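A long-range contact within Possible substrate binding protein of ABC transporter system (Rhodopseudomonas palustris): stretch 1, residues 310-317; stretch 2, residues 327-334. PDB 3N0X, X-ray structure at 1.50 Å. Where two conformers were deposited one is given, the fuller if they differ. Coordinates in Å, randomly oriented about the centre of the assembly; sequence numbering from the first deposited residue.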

ATOM      1  N   LEU A 310       8.855  22.983   5.063  1.00 18.02           N
ATOM      2  CA  LEU A 310       8.325  21.798   4.385  1.00 17.55           C
ATOM      3  C   LEU A 310       7.248  21.116   5.231  1.00 18.90           C
ATOM      4  O   LEU A 310       6.190  20.755   4.700  1.00 17.62           O
ATOM      5  CB  LEU A 310       9.434  20.811   4.025  1.00 16.90           C
ATOM      6  CG  LEU A 310      10.318  21.257   2.849  1.00 17.87           C
ATOM      7  CD1 LEU A 310      11.513  20.284   2.694  1.00 21.45           C
ATOM      8  CD2 LEU A 310       9.478  21.393   1.586  1.00 18.66           C
ATOM      9  N   ILE A 311       7.482  20.949   6.538  1.00 17.67           N
ATOM     10  CA  ILE A 311       6.470  20.344   7.415  1.00 17.70           C
ATOM     11  C   ILE A 311       5.175  21.157   7.359  1.00 17.95           C
ATOM     12  O   ILE A 311       4.093  20.591   7.249  1.00 18.26           O
ATOM     13  CB  ILE A 311       6.970  20.203   8.898  1.00 18.36           C
ATOM     14  CG1 ILE A 311       8.136  19.217   8.964  1.00 20.53           C
ATOM     15  CG2 ILE A 311       5.820  19.753   9.843  1.00 17.98           C
ATOM     16  CD1 ILE A 311       8.796  19.102  10.370  1.00 19.74           C
ATOM     17  N   ALA A 312       5.299  22.484   7.466  1.00 16.67           N
ATOM     18  CA  ALA A 312       4.141  23.373   7.471  1.00 19.79           C
ATOM     19  C   ALA A 312       3.403  23.309   6.151  1.00 20.12           C
ATOM     20  O   ALA A 312       2.160  23.364   6.117  1.00 21.59           O
ATOM     21  CB  ALA A 312       4.556  24.847   7.798  1.00 21.57           C
ATOM     22  N   ALA A 313       4.166  23.225   5.065  1.00 18.21           N
ATOM     23  CA  ALA A 313       3.578  23.132   3.728  1.00 18.59           C
ATOM     24  C   ALA A 313       2.870  21.779   3.515  1.00 17.18           C
ATOM     25  O   ALA A 313       1.761  21.743   2.938  1.00 18.34           O
ATOM     26  CB  ALA A 313       4.668  23.336   2.658  1.00 20.14           C
HETATM   27  N   MSE A 314       3.469  20.703   4.020  1.00 18.40           N
HETATM   28  CA  MSE A 314       2.990  19.345   3.756  1.00 15.76           C
HETATM   29  C   MSE A 314       1.787  18.907   4.612  1.00 17.16           C
HETATM   30  O   MSE A 314       0.988  18.081   4.158  1.00 15.81           O
HETATM   31  CB  MSE A 314       4.145  18.343   3.899  1.00 17.02           C
HETATM   32  CG  MSE A 314       5.162  18.534   2.801  1.00 14.11           C
HETATM   33 SE   MSE A 314       6.774  17.564   3.135  0.75 17.11          SE
HETATM   34  CE  MSE A 314       6.256  15.782   2.809  1.00 14.95           C
ATOM     35  N   GLU A 315       1.634  19.471   5.819  1.00 15.93           N
ATOM     36  CA  GLU A 315       0.509  19.093   6.680  1.00 16.88           C
ATOM     37  C   GLU A 315      -0.796  19.560   6.041  1.00 17.38           C
ATOM     38  O   GLU A 315      -0.998  20.765   5.825  1.00 18.53           O
ATOM     39  CB  GLU A 315       0.668  19.723   8.085  1.00 17.31           C
ATOM     40  CG  GLU A 315       1.730  18.995   8.891  1.00 19.19           C
ATOM     41  CD  GLU A 315       1.742  19.370  10.386  1.00 24.38           C
ATOM     42  OE1 GLU A 315       1.189  20.449  10.753  1.00 25.04           O
ATOM     43  OE2 GLU A 315       2.343  18.585  11.158  1.00 23.53           O
ATOM     44  N   GLY A 316      -1.690  18.606   5.726  1.00 17.66           N
ATOM     45  CA  GLY A 316      -2.973  18.944   5.083  1.00 17.23           C
ATOM     46  C   GLY A 316      -2.861  19.158   3.572  1.00 17.63           C
ATOM     47  O   GLY A 316      -3.835  19.587   2.950  1.00 19.01           O
HETATM   48  N   MSE A 317      -1.685  18.905   3.007  1.00 16.39           N
HETATM   49  CA  MSE A 317      -1.402  19.205   1.600  1.00 15.97           C
HETATM   50  C   MSE A 317      -1.981  18.149   0.666  1.00 15.87           C
HETATM   51  O   MSE A 317      -1.649  16.965   0.788  1.00 15.65           O
HETATM   52  CB  MSE A 317       0.102  19.296   1.348  1.00 15.85           C
HETATM   53  CG  MSE A 317       0.472  19.892  -0.008  1.00 16.09           C
HETATM   54 SE   MSE A 317       2.377  19.780  -0.325  0.75 14.79          SE
HETATM   55  CE  MSE A 317       2.466  17.956  -0.790  1.00 14.90           C
ATOM     56  N   VAL A 327      -3.933  13.250   0.072  1.00 13.61           N
ATOM     57  CA  VAL A 327      -3.770  14.359   1.000  0.50 13.54           C
ATOM     58  C   VAL A 327      -3.013  13.867   2.231  1.00 14.27           C
ATOM     59  O   VAL A 327      -3.345  12.842   2.827  1.00 14.17           O
ATOM     60  CB  VAL A 327      -5.123  15.081   1.343  0.50 14.36           C
ATOM     61  CG1 VAL A 327      -6.171  14.126   1.983  0.50 11.40           C
ATOM     62  CG2 VAL A 327      -4.876  16.304   2.226  0.50 15.86           C
ATOM     63  N   PHE A 328      -1.970  14.602   2.613  1.00 13.83           N
ATOM     64  CA  PHE A 328      -1.274  14.280   3.870  1.00 13.21           C
ATOM     65  C   PHE A 328      -2.117  14.794   5.025  1.00 12.48           C
ATOM     66  O   PHE A 328      -2.287  15.988   5.212  1.00 16.19           O
ATOM     67  CB  PHE A 328       0.090  14.922   3.987  1.00 14.28           C
ATOM     68  CG  PHE A 328       1.154  14.325   3.099  1.00 11.82           C
ATOM     69  CD1 PHE A 328       1.484  12.965   3.120  1.00 14.60           C
ATOM     70  CD2 PHE A 328       1.888  15.153   2.270  1.00 15.23           C
ATOM     71  CE1 PHE A 328       2.472  12.467   2.344  1.00 14.10           C
ATOM     72  CE2 PHE A 328       2.930  14.643   1.486  1.00 15.05           C
ATOM     73  CZ  PHE A 328       3.226  13.311   1.509  1.00 14.29           C
ATOM     74  N   ARG A 329      -2.629  13.883   5.827  1.00 14.55           N
ATOM     75  CA  ARG A 329      -3.447  14.272   6.968  1.00 15.29           C
ATOM     76  C   ARG A 329      -2.578  15.027   7.948  1.00 16.02           C
ATOM     77  O   ARG A 329      -1.471  14.593   8.236  1.00 16.35           O
ATOM     78  CB  ARG A 329      -4.030  13.006   7.590  1.00 16.18           C
ATOM     79  CG  ARG A 329      -4.909  13.265   8.821  1.00 20.47           C
ATOM     80  CD  ARG A 329      -5.873  12.146   9.004  1.00 21.39           C
ATOM     81  NE  ARG A 329      -5.230  10.855   9.290  1.00 16.42           N
ATOM     82  CZ  ARG A 329      -5.921   9.749   9.488  1.00 17.34           C
ATOM     83  NH1 ARG A 329      -7.254   9.780   9.381  1.00 15.79           N
ATOM     84  NH2 ARG A 329      -5.304   8.639   9.812  1.00 15.46           N
ATOM     85  N   LYS A 330      -3.059  16.164   8.460  1.00 18.00           N
ATOM     86  CA  LYS A 330      -2.287  16.972   9.401  1.00 20.16           C
ATOM     87  C   LYS A 330      -1.855  16.203  10.666  1.00 18.53           C
ATOM     88  O   LYS A 330      -0.705  16.350  11.141  1.00 18.92           O
ATOM     89  CB  LYS A 330      -3.102  18.217   9.783  1.00 21.03           C
ATOM     90  CG  LYS A 330      -2.491  19.111  10.876  1.00 30.89           C
ATOM     91  N   GLU A 331      -2.732  15.397  11.223  1.00 19.16           N
ATOM     92  CA  GLU A 331      -2.495  14.811  12.546  0.60 18.91           C
ATOM     93  C   GLU A 331      -1.354  13.812  12.554  1.00 17.65           C
ATOM     94  O   GLU A 331      -0.496  13.854  13.428  1.00 18.57           O
ATOM     95  CB  GLU A 331      -3.742  14.092  13.072  0.60 19.25           C
ATOM     96  CG  GLU A 331      -4.947  14.994  13.312  0.60 22.82           C
ATOM     97  CD  GLU A 331      -5.917  15.078  12.131  0.60 23.80           C
ATOM     98  OE1 GLU A 331      -5.513  15.372  10.979  0.60 20.20           O
ATOM     99  OE2 GLU A 331      -7.128  14.885  12.376  0.60 37.25           O
ATOM    100  N   ASP A 332      -1.362  12.912  11.575  1.00 14.47           N
ATOM    101  CA  ASP A 332      -0.405  11.772  11.537  1.00 14.07           C
ATOM    102  C   ASP A 332       0.429  11.665  10.271  1.00 14.42           C
ATOM    103  O   ASP A 332       1.235  10.727  10.121  1.00 15.36           O
ATOM    104  CB  ASP A 332      -1.122  10.424  11.812  1.00 14.18           C
ATOM    105  CG  ASP A 332      -2.132  10.047  10.757  1.00 16.36           C
ATOM    106  OD1 ASP A 332      -2.384  10.868   9.847  1.00 15.22           O
ATOM    107  OD2 ASP A 332      -2.675   8.902  10.854  1.00 17.91           O
ATOM    108  N   HIS A 333       0.266  12.664   9.407  1.00 14.29           N
ATOM    109  CA  HIS A 333       1.041  12.774   8.166  1.00 13.27           C
ATOM    110  C   HIS A 333       0.895  11.586   7.215  1.00 14.19           C
ATOM    111  O   HIS A 333       1.737  11.391   6.352  1.00 14.89           O
ATOM    112  CB  HIS A 333       2.530  12.953   8.472  1.00 13.89           C
ATOM    113  CG  HIS A 333       2.863  14.180   9.260  1.00 14.99           C
ATOM    114  ND1 HIS A 333       4.155  14.442   9.675  1.00 14.59           N
ATOM    115  CD2 HIS A 333       2.102  15.220   9.677  1.00 15.88           C
ATOM    116  CE1 HIS A 333       4.175  15.607  10.307  1.00 15.82           C
ATOM    117  NE2 HIS A 333       2.942  16.091  10.345  1.00 16.75           N
ATOM    118  N   GLN A 334      -0.176  10.815   7.361  1.00 13.61           N
ATOM    119  CA  GLN A 334      -0.471   9.687   6.459  1.00 12.58           C
ATOM    120  C   GLN A 334      -1.220  10.210   5.242  1.00 12.98           C
ATOM    121  O   GLN A 334      -2.164  10.997   5.371  1.00 13.21           O
ATOM    122  CB  GLN A 334      -1.361   8.675   7.164  1.00 13.75           C
ATOM    123  CG  GLN A 334      -1.877   7.554   6.273  1.00 14.11           C
ATOM    124  CD  GLN A 334      -0.759   6.655   5.718  1.00 14.06           C
ATOM    125  OE1 GLN A 334       0.074   6.177   6.475  1.00 15.10           O
ATOM    126  NE2 GLN A 334      -0.724   6.451   4.382  1.00 14.07           N
TER
HETATM  127  O   HOH W   1       0.773  17.051  13.198  1.00 40.18           O

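The most unusual feature of this contact is that a tight turn at the end of a helix docks through its own backbone onto the end of a strand. The helix of the first stretch runs to Met314, Glu315 is the first residue to leave helical geometry, and a type II beta turn carries the chain from Met314 to Met317, closed by a hydrogen bond from Met317 N to Met314 O (3.0 Å). Gly316 lies within this turn with phi near 81°, a value that favours glycine because it lacks a beta carbon.

Two backbone hydrogen bonds join the turn to Phe328, whose amide and carbonyl both take part. Phe328 N donates to Met317 O at 3.0 Å with a nearly straight geometry. Gly316 N donates to Phe328 O at 2.7 Å, but the angle of 130° at the hydrogen makes this bond weak despite its short length. Met317 O also receives a CA-H...O contact from Val327 CA at 3.4 Å, so one carbonyl meets two successive residues of the strand.

Around this polar seam the apolar side chains pack. Phe328 has the largest area covered by the opposing stretch, and its ring takes apolar contacts from two selenomethionines: Met314 CE lies 3.8 Å from Phe328 CE2, and Met317 CE lies 4.0 Å from the same ring atom. Long, flexible methionine side chains suit this place, since each can bring its terminal methyl to Phe328 CE2. Both have chi2 in t and chi3 in p, although chi1 is m in Met314 and t in Met317. Next to Phe328 in the strand, Val327 CG2 lies 3.5 Å from Gly316 O.

A second anchor is made by side chains. The CA-to-CB bonds of Glu315 and His333 both point sideways, yet their ends come nearer to the opposing stretch, and His333 NE2 donates to Glu315 OE2 at 2.7 Å with an angle of 165°. The carboxylate lies at the ring edge, near its plane, where an imidazole N-H can point straight at an acceptor. His333 ND1 is hydrogen-bonded elsewhere in the structure. Water 1 bridges the stretches, its oxygen 3.0 Å from Glu315 OE2 and 2.6 Å from Lys330 O, each at hydrogen-bonding distance and angle.

The loop bearing His333 is braced internally. Arg329, whose CA-to-CB bond points away from the first stretch, forms a salt bridge with Asp332 (Arg329 NH2 to Asp332 OD2, 2.8 Å), and Arg329 NE donates to Asp332 OD1 at 2.9 Å.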